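Local coordinates for putative lipoprotein (Campylobacter jejuni subsp. jejuni, PDB 2G5G), which binds a cofacial pair of hemes as a dimer and probably takes part in bacterial heme uptake, at residues L37-A42 / N65-N70; N110-D115 / Q125-V130; K136-N141 / N213-L218. All coordinates share one frame; numbering follows the deposited sequence.

Interaction 1 (L37-A42 / N65-N70); sequences LELLKA and NALEGN
Leu40 meets Leu67 and Asn70 where segment 37-42, which continues from helix 32-39, lies next to helix 54-73 on one face of the mixed sheet of this ChaN domain. The two leucines lie antiparallel alongside each other, and Leu40 CD1 comes to 3.6 Å from Leu67 CD2. That same Leu67 methyl also reaches Leu39 CB at 3.8 Å, so one branch of Leu67 fills the angle between two consecutive residues of 37-42. Leu67 CG sits beside its backbone N (chi1 -65°), which swings the branch across although the side chain does not start out toward the partner.

Asn70 meets Leu40 differently. Leu40 CD2 lies over the plane of the carboxamide, 3.6 Å from Asn70 CG, and Leu40 CG is 3.5 Å from Asn70 ND2, a packing contact of hydrocarbon against a polar group. The amide nitrogen also makes a weak hydrogen bond to Gln74 OE1. Inward from the leucine pair, Leu39 continues into the core on Val244 and Val246 of strand 243-248.

A type I turn runs from Leu39 to Ala42. Close by, Lys41 NZ closes a salt bridge to Glu38 OE1 at 3.1 Å, meeting the oxygen on its syn side and 27° out of the carboxylate plane.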
loop_
_atom_site.group_PDB
_atom_site.type_symbol
_atom_site.label_atom_id
_atom_site.label_comp_id
_atom_site.label_asym_id
_atom_site.label_seq_id
_atom_site.Cartn_x
_atom_site.Cartn_y
_atom_site.Cartn_z
ATOM N N LEU A 37 18.068 -19.235 -32.400
ATOM C CA LEU A 37 19.470 -19.634 -32.504
ATOM C C LEU A 37 20.357 -18.646 -31.744
ATOM O O LEU A 37 21.314 -19.038 -31.076
ATOM C CB LEU A 37 19.908 -19.759 -33.974
ATOM C CG LEU A 37 19.153 -20.766 -34.857
ATOM C CD1 LEU A 37 19.680 -20.752 -36.301
ATOM C CD2 LEU A 37 19.219 -22.165 -34.261
ATOM N N GLU A 38 20.008 -17.367 -31.797
ATOM C CA GLU A 38 20.762 -16.367 -31.016
ATOM C C GLU A 38 20.516 -16.473 -29.521
ATOM O O GLU A 38 21.460 -16.396 -28.735
ATOM C CB GLU A 38 20.468 -14.946 -31.514
ATOM C CG GLU A 38 20.747 -14.742 -33.004
ATOM C CD GLU A 38 22.161 -15.095 -33.381
ATOM O OE1 GLU A 38 23.100 -14.779 -32.629
ATOM O OE2 GLU A 38 22.353 -15.713 -34.441
ATOM N N LEU A 39 19.262 -16.654 -29.120
ATOM C CA LEU A 39 18.919 -16.755 -27.688
ATOM C C LEU A 39 19.594 -17.931 -27.013
ATOM O O LEU A 39 19.974 -17.857 -25.844
ATOM C CB LEU A 39 17.404 -16.887 -27.481
ATOM C CG LEU A 39 16.491 -15.735 -27.943
ATOM C CD1 LEU A 39 15.111 -16.001 -27.456
ATOM C CD2 LEU A 39 16.984 -14.391 -27.402
ATOM N N LEU A 40 19.742 -19.012 -27.760
ATOM C CA LEU A 40 20.398 -20.212 -27.257
ATOM C C LEU A 40 21.856 -19.950 -26.824
ATOM O O LEU A 40 22.405 -20.678 -26.003
ATOM C CB LEU A 40 20.385 -21.251 -28.388
ATOM C CG LEU A 40 19.434 -22.461 -28.366
ATOM C CD1 LEU A 40 18.455 -22.587 -27.180
ATOM C CD2 LEU A 40 18.788 -22.744 -29.724
ATOM N N LYS A 41 22.472 -18.913 -27.382
ATOM C CA LYS A 41 23.850 -18.532 -27.048
ATOM C C LYS A 41 23.965 -17.849 -25.662
ATOM O O LYS A 41 25.043 -17.791 -25.066
ATOM C CB LYS A 41 24.406 -17.597 -28.105
ATOM C CG LYS A 41 24.367 -18.159 -29.517
ATOM C CD LYS A 41 24.899 -17.132 -30.509
ATOM C CE LYS A 41 25.217 -17.828 -31.849
ATOM N NZ LYS A 41 25.430 -16.812 -32.908
ATOM N N ALA A 42 22.856 -17.312 -25.177
ATOM C CA ALA A 42 22.855 -16.522 -23.946
ATOM C C ALA A 42 22.844 -17.425 -22.736
ATOM O O ALA A 42 22.400 -18.565 -22.820
ATOM C CB ALA A 42 21.659 -15.562 -23.923
ATOM N N ASN A 65 8.987 -23.225 -25.700
ATOM C CA ASN A 65 8.981 -24.516 -26.381
ATOM C C ASN A 65 10.168 -24.674 -27.308
ATOM O O ASN A 65 10.750 -25.759 -27.366
ATOM C CB ASN A 65 7.696 -24.723 -27.198
ATOM C CG ASN A 65 6.501 -25.200 -26.362
ATOM O OD1 ASN A 65 6.579 -25.460 -25.159
ATOM N ND2 ASN A 65 5.374 -25.307 -27.026
ATOM N N ALA A 66 10.523 -23.633 -28.075
ATOM C CA ALA A 66 11.610 -23.813 -29.049
ATOM C C ALA A 66 12.959 -23.951 -28.331
ATOM O O ALA A 66 13.854 -24.714 -28.758
ATOM C CB ALA A 66 11.647 -22.670 -30.072
ATOM N N LEU A 67 13.114 -23.206 -27.243
ATOM C CA LEU A 67 14.394 -23.222 -26.538
ATOM C C LEU A 67 14.541 -24.549 -25.784
ATOM O O LEU A 67 15.609 -25.132 -25.797
ATOM C CB LEU A 67 14.471 -22.063 -25.549
ATOM C CG LEU A 67 14.482 -20.613 -26.057
ATOM C CD1 LEU A 67 14.220 -19.698 -24.860
ATOM C CD2 LEU A 67 15.799 -20.267 -26.651
ATOM N N GLU A 68 13.465 -24.973 -25.127
ATOM C CA GLU A 68 13.398 -26.215 -24.317
ATOM C C GLU A 68 13.708 -27.436 -25.157
ATOM O O GLU A 68 14.495 -28.293 -24.742
ATOM C CB GLU A 68 12.019 -26.355 -23.625
ATOM C CG GLU A 68 11.682 -27.735 -22.946
ATOM C CD GLU A 68 12.662 -28.100 -21.853
ATOM O OE1 GLU A 68 13.487 -27.219 -21.478
ATOM O OE2 GLU A 68 12.611 -29.264 -21.368
ATOM N N GLY A 69 13.090 -27.498 -26.336
ATOM C CA GLY A 69 13.283 -28.616 -27.260
ATOM C C GLY A 69 14.729 -28.744 -27.698
ATOM O O GLY A 69 15.330 -29.838 -27.666
ATOM N N ASN A 70 15.324 -27.635 -28.104
ATOM C CA ASN A 70 16.718 -27.672 -28.508
ATOM C C ASN A 70 17.654 -28.062 -27.354
ATOM O O ASN A 70 18.543 -28.867 -27.531
ATOM C CB ASN A 70 17.161 -26.331 -29.097
ATOM C CG ASN A 70 18.629 -26.328 -29.445
ATOM O OD1 ASN A 70 19.013 -26.651 -30.574
ATOM N ND2 ASN A 70 19.470 -26.005 -28.464
#

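Interaction 2 (N110-D115 / Q125-V130); sequences NALNWD and QFVNVV
Val127 spreads its two methyls between Leu112 and Trp114, and all three side chains are buried where the loop after helix 108-111 packs on helix 124-131, which lies against the sheet of the ChaN fold. The tight part of the contact is this small apolar group. Val127 CG1 packs on Leu112 CD1 at 3.7 Å, while Val127 CG2 approaches the far end of the indole, 3.9 Å from Trp114 CH2 and 4.0 Å from Trp114 CZ3. The valine torsion (chi1 176°) sends CG1 anti to the backbone N and leaves CG2 beside it, so each branch serves one partner. On the other side of the contact the indole reaches out because Trp114 CG is anti to its own backbone N (chi1 -163°).

The backbones themselves stay well apart, with 10.1 Å between Leu112 CA and Val127 CA, and the leucine and the indole span most of the gap to the short valine. The outer side is looser and polar. Asn110, Asn113 and Gln125 are exposed and contribute nothing across the contact. Asn113 carries the positive phi of a Schellman motif and turns the chain so that Trp114 heads inward. Deeper still, Val127 and Val130 rest on Ile137 of strand 137-141, which ties helix 124-131 to the sheet.

Trp120 touches Val127 and meets Trp114 edge-to-face, adding a second indole to the apolar group. The one polar atom of the indole, Trp114 NE1, is satisfied by Trp118 O. Asn113 ND2 turns to Glu89 and Asp115 OD1 to Arg144. With only hydrocarbon and aromatic carbon meeting across the two segments, their association rests on shape fit and the exclusion of water.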
loop_
_atom_site.group_PDB
_atom_site.type_symbol
_atom_site.label_atom_id
_atom_site.label_comp_id
_atom_site.label_asym_id
_atom_site.label_seq_id
_atom_site.Cartn_x
_atom_site.Cartn_y
_atom_site.Cartn_z
ATOM N N ASN A 110 -1.329 -25.129 -6.037
ATOM C CA ASN A 110 -1.129 -25.396 -4.624
ATOM C C ASN A 110 0.313 -25.860 -4.334
ATOM O O ASN A 110 0.910 -25.490 -3.314
ATOM C CB ASN A 110 -2.170 -26.418 -4.138
ATOM C CG ASN A 110 -3.622 -25.959 -4.394
ATOM O OD1 ASN A 110 -4.332 -25.553 -3.459
ATOM N ND2 ASN A 110 -4.067 -26.031 -5.661
ATOM N N ALA A 111 0.858 -26.656 -5.251
ATOM C CA ALA A 111 2.234 -27.137 -5.158
ATOM C C ALA A 111 3.233 -25.978 -5.177
ATOM O O ALA A 111 4.221 -25.990 -4.433
ATOM C CB ALA A 111 2.535 -28.118 -6.293
ATOM N N LEU A 112 2.949 -24.973 -6.007
ATOM C CA LEU A 112 3.868 -23.857 -6.218
ATOM C C LEU A 112 3.625 -22.771 -5.202
ATOM O O LEU A 112 4.351 -21.782 -5.155
ATOM C CB LEU A 112 3.712 -23.275 -7.632
ATOM C CG LEU A 112 3.911 -24.193 -8.834
ATOM C CD1 LEU A 112 3.529 -23.472 -10.124
ATOM C CD2 LEU A 112 5.340 -24.734 -8.891
ATOM N N ASN A 113 2.597 -22.952 -4.379
ATOM C CA ASN A 113 2.147 -21.892 -3.490
ATOM C C ASN A 113 1.889 -20.564 -4.246
ATOM O O ASN A 113 2.260 -19.481 -3.781
ATOM C CB ASN A 113 3.164 -21.683 -2.366
ATOM C CG ASN A 113 2.567 -20.985 -1.198
ATOM O OD1 ASN A 113 1.366 -21.090 -0.969
ATOM N ND2 ASN A 113 3.382 -20.258 -0.448
ATOM N N TRP A 114 1.259 -20.671 -5.413
ATOM C CA TRP A 114 0.985 -19.512 -6.256
ATOM C C TRP A 114 0.363 -18.403 -5.435
ATOM O O TRP A 114 -0.524 -18.665 -4.615
ATOM C CB TRP A 114 0.049 -19.891 -7.401
ATOM C CG TRP A 114 0.046 -18.878 -8.499
ATOM C CD1 TRP A 114 -0.898 -17.914 -8.730
ATOM C CD2 TRP A 114 1.046 -18.711 -9.515
ATOM N NE1 TRP A 114 -0.555 -17.167 -9.832
ATOM C CE2 TRP A 114 0.639 -17.623 -10.327
ATOM C CE3 TRP A 114 2.249 -19.365 -9.811
ATOM C CZ2 TRP A 114 1.387 -17.183 -11.416
ATOM C CZ3 TRP A 114 2.990 -18.928 -10.904
ATOM C CH2 TRP A 114 2.553 -17.849 -11.694
ATOM N N ASP A 115 0.842 -17.176 -5.645
ATOM C CA ASP A 115 0.283 -15.984 -5.000
ATOM C C ASP A 115 -0.826 -15.435 -5.871
ATOM O O ASP A 115 -0.648 -15.246 -7.076
ATOM C CB ASP A 115 1.351 -14.910 -4.763
ATOM C CG ASP A 115 0.894 -13.821 -3.792
ATOM O OD1 ASP A 115 -0.298 -13.441 -3.833
ATOM O OD2 ASP A 115 1.731 -13.332 -2.989
ATOM N N GLN A 125 -1.173 -21.281 -18.788
ATOM C CA GLN A 125 -0.707 -21.914 -20.014
ATOM C C GLN A 125 0.815 -22.016 -19.979
ATOM O O GLN A 125 1.369 -23.089 -20.215
ATOM C CB GLN A 125 -1.170 -21.136 -21.257
ATOM C CG GLN A 125 -0.910 -21.837 -22.604
ATOM C CD GLN A 125 -1.190 -20.937 -23.811
ATOM O OE1 GLN A 125 -1.586 -19.770 -23.660
ATOM N NE2 GLN A 125 -0.985 -21.478 -25.015
ATOM N N PHE A 126 1.476 -20.900 -19.675
ATOM C CA PHE A 126 2.940 -20.864 -19.685
ATOM C C PHE A 126 3.526 -21.723 -18.557
ATOM O O PHE A 126 4.431 -22.549 -18.792
ATOM C CB PHE A 126 3.448 -19.429 -19.552
ATOM C CG PHE A 126 4.961 -19.312 -19.515
ATOM C CD1 PHE A 126 5.712 -19.622 -20.633
ATOM C CD2 PHE A 126 5.611 -18.869 -18.364
ATOM C CE1 PHE A 126 7.103 -19.504 -20.609
ATOM C CE2 PHE A 126 7.013 -18.723 -18.336
ATOM C CZ PHE A 126 7.746 -19.052 -19.462
ATOM N N VAL A 127 3.002 -21.524 -17.351
ATOM C CA VAL A 127 3.536 -22.205 -16.178
ATOM C C VAL A 127 3.327 -23.731 -16.264
ATOM O O VAL A 127 4.163 -24.485 -15.775
ATOM C CB VAL A 127 2.979 -21.644 -14.864
ATOM C CG1 VAL A 127 3.486 -22.457 -13.687
ATOM C CG2 VAL A 127 3.374 -20.191 -14.679
ATOM N N ASN A 128 2.244 -24.174 -16.907
ATOM C CA ASN A 128 1.996 -25.606 -17.080
ATOM C C ASN A 128 3.005 -26.241 -17.978
ATOM O O ASN A 128 3.576 -27.264 -17.611
ATOM C CB ASN A 128 0.572 -25.923 -17.578
ATOM C CG ASN A 128 -0.386 -26.203 -16.442
ATOM O OD1 ASN A 128 -0.757 -25.299 -15.686
ATOM N ND2 ASN A 128 -0.787 -27.468 -16.304
ATOM N N VAL A 129 3.240 -25.616 -19.138
ATOM C CA VAL A 129 4.225 -26.084 -20.099
ATOM C C VAL A 129 5.622 -26.090 -19.476
ATOM O O VAL A 129 6.409 -27.024 -19.704
ATOM C CB VAL A 129 4.222 -25.240 -21.407
ATOM C CG1 VAL A 129 5.273 -25.740 -22.357
ATOM C CG2 VAL A 129 2.869 -25.320 -22.092
ATOM N N VAL A 130 5.919 -25.059 -18.687
ATOM C CA VAL A 130 7.226 -24.969 -18.019
ATOM C C VAL A 130 7.381 -26.089 -16.980
ATOM O O VAL A 130 8.343 -26.891 -17.045
ATOM C CB VAL A 130 7.471 -23.589 -17.385
ATOM C CG1 VAL A 130 8.730 -23.605 -16.503
ATOM C CG2 VAL A 130 7.633 -22.540 -18.498
#

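Interaction 3 (K136-N141 / N213-L218); sequences KILGAN and NKVLLL
Leu138 and Ala140 of strand 137-141 touch Val215 and Leu217 of strand 214-220, and the contacts between the segments are entirely apolar. Leu138 CD1 comes to 3.9 Å from Val215 CG2, the two side chains crossing at a slant. Ala140 CB stands 3.6 Å from Leu217 CD1. The reach in this second pair comes from the leucine: its CG is anti to the backbone N (chi1 177°), and the branch bends across to the short alanine. Helix 187-210 packs on three of the four, with Met204 on Ala140 and Leu208 on both Val215 and Leu217.

Backbone hydrogen bonds run to the strand lying between the two. Lys136, Leu138 and Ala140 pair with Val80 and Leu82 of strand 78-82, which explains why the closest CA atoms of the segments, those of Ala140 and Leu217, are still 8.0 Å apart. Leu217 also rests on Ala81 of that middle strand.

Polar side chains gather at the beginning of both segments. Lys136 NZ forms a salt bridge with Asp94, and Asn213 bonds to Asn77 and Asp79, while Asp79 also accepts from the backbone of Lys136.

The two strands are thus next-nearest neighbours, with 78-82 between them, in the parallel run 44-49, 214-220, 78-82, 137-141 at the edge of the mixed sheet of the ChaN fold.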
loop_
_atom_site.group_PDB
_atom_site.type_symbol
_atom_site.label_atom_id
_atom_site.label_comp_id
_atom_site.label_asym_id
_atom_site.label_seq_id
_atom_site.Cartn_x
_atom_site.Cartn_y
_atom_site.Cartn_z
ATOM N N LYS A 136 13.364 -26.507 -14.182
ATOM C CA LYS A 136 12.950 -26.174 -12.835
ATOM C C LYS A 136 12.435 -24.727 -12.763
ATOM O O LYS A 136 13.010 -23.801 -13.373
ATOM C CB LYS A 136 14.080 -26.384 -11.817
ATOM C CG LYS A 136 13.627 -26.200 -10.371
ATOM C CD LYS A 136 14.539 -26.880 -9.383
ATOM C CE LYS A 136 15.655 -25.955 -9.002
ATOM N NZ LYS A 136 16.444 -26.526 -7.866
ATOM N N ILE A 137 11.356 -24.531 -12.018
ATOM C CA ILE A 137 10.873 -23.162 -11.747
ATOM C C ILE A 137 11.593 -22.536 -10.572
ATOM O O ILE A 137 11.640 -23.110 -9.462
ATOM C CB ILE A 137 9.312 -23.098 -11.577
ATOM C CG1 ILE A 137 8.649 -23.438 -12.916
ATOM C CG2 ILE A 137 8.874 -21.711 -11.085
ATOM C CD1 ILE A 137 7.139 -23.586 -12.910
ATOM N N LEU A 138 12.149 -21.346 -10.804
ATOM C CA LEU A 138 12.819 -20.595 -9.758
ATOM C C LEU A 138 11.977 -19.384 -9.327
ATOM O O LEU A 138 11.382 -18.716 -10.177
ATOM C CB LEU A 138 14.207 -20.113 -10.239
ATOM C CG LEU A 138 15.111 -21.091 -11.003
ATOM C CD1 LEU A 138 16.376 -20.356 -11.554
ATOM C CD2 LEU A 138 15.504 -22.309 -10.115
ATOM N N GLY A 139 11.936 -19.113 -8.017
ATOM C CA GLY A 139 11.393 -17.840 -7.500
ATOM C C GLY A 139 12.434 -16.749 -7.649
ATOM O O GLY A 139 13.569 -16.917 -7.214
ATOM N N ALA A 140 12.076 -15.650 -8.329
ATOM C CA ALA A 140 13.057 -14.623 -8.671
ATOM C C ALA A 140 12.971 -13.440 -7.741
ATOM O O ALA A 140 13.936 -12.708 -7.569
ATOM C CB ALA A 140 12.865 -14.156 -10.163
ATOM N N ASN A 141 11.811 -13.262 -7.119
ATOM C CA ASN A 141 11.442 -11.972 -6.521
ATOM C C ASN A 141 11.608 -11.865 -4.983
ATOM O O ASN A 141 11.881 -12.851 -4.278
ATOM C CB ASN A 141 9.970 -11.702 -6.889
ATOM C CG ASN A 141 9.657 -10.210 -7.108
ATOM O OD1 ASN A 141 10.391 -9.332 -6.673
ATOM N ND2 ASN A 141 8.550 -9.945 -7.790
ATOM N N ASN A 213 22.704 -22.983 -14.139
ATOM C CA ASN A 213 22.195 -23.439 -15.443
ATOM C C ASN A 213 21.731 -22.251 -16.280
ATOM O O ASN A 213 21.439 -21.204 -15.742
ATOM C CB ASN A 213 21.010 -24.376 -15.278
ATOM C CG ASN A 213 21.358 -25.641 -14.503
ATOM O OD1 ASN A 213 22.434 -26.202 -14.691
ATOM N ND2 ASN A 213 20.447 -26.083 -13.625
ATOM N N LYS A 214 21.666 -22.439 -17.599
ATOM C CA LYS A 214 20.991 -21.464 -18.450
ATOM C C LYS A 214 19.592 -21.201 -17.901
ATOM O O LYS A 214 18.900 -22.092 -17.346
ATOM C CB LYS A 214 20.982 -21.933 -19.913
ATOM C CG LYS A 214 20.675 -20.798 -20.910
ATOM C CD LYS A 214 20.442 -21.330 -22.384
ATOM C CE LYS A 214 21.672 -22.059 -22.935
ATOM N NZ LYS A 214 22.885 -21.152 -23.072
ATOM N N VAL A 215 19.148 -19.957 -18.032
ATOM C CA VAL A 215 17.920 -19.546 -17.343
ATOM C C VAL A 215 17.190 -18.499 -18.150
ATOM O O VAL A 215 17.838 -17.598 -18.740
ATOM C CB VAL A 215 18.191 -19.080 -15.869
ATOM C CG1 VAL A 215 19.124 -17.819 -15.802
ATOM C CG2 VAL A 215 16.856 -18.825 -15.072
ATOM N N LEU A 216 15.858 -18.648 -18.198
ATOM C CA LEU A 216 14.965 -17.612 -18.719
ATOM C C LEU A 216 14.121 -16.993 -17.579
ATOM O O LEU A 216 13.502 -17.728 -16.779
ATOM C CB LEU A 216 14.036 -18.195 -19.793
ATOM C CG LEU A 216 13.046 -17.182 -20.428
ATOM C CD1 LEU A 216 12.825 -17.433 -21.885
ATOM C CD2 LEU A 216 11.745 -17.293 -19.671
ATOM N N LEU A 217 14.099 -15.653 -17.518
ATOM C CA LEU A 217 13.210 -14.921 -16.632
ATOM C C LEU A 217 11.968 -14.440 -17.381
ATOM O O LEU A 217 12.070 -13.904 -18.504
ATOM C CB LEU A 217 13.896 -13.711 -16.001
ATOM C CG LEU A 217 13.058 -12.778 -15.085
ATOM C CD1 LEU A 217 12.887 -13.335 -13.668
ATOM C CD2 LEU A 217 13.701 -11.412 -15.037
ATOM N N LEU A 218 10.809 -14.642 -16.765
ATOM C CA LEU A 218 9.599 -13.930 -17.195
ATOM C C LEU A 218 9.289 -12.865 -16.147
ATOM O O LEU A 218 9.203 -13.158 -14.953
ATOM C CB LEU A 218 8.396 -14.877 -17.379
ATOM C CG LEU A 218 7.082 -14.199 -17.809
ATOM C CD1 LEU A 218 7.206 -13.722 -19.257
ATOM C CD2 LEU A 218 5.873 -15.184 -17.615
#

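Along the chain the three contacts follow strictly in series; interaction 3 spans the longest gap, 71 residues that are mostly helix. All belong to the ChaN fold and are built on its central mixed β-sheet. Interactions 1 and 3 have centres about 15 Å apart and are joined by Lys214 NZ, probably hydrogen-bonded to Leu40 O and Ala42 O. Interactions 2 and 3, with centres about 13 Å apart, share the step from helix 124-131 into strand 137-141. The centres of interactions 1 and 2 are about 22 Å apart, and their helices 54-73 and 124-131 pack on the same face, whereas interaction 3 points to helix 187-210 on the opposite face, the helix that contributes heme-pocket residues such as Leu189 and Leu193.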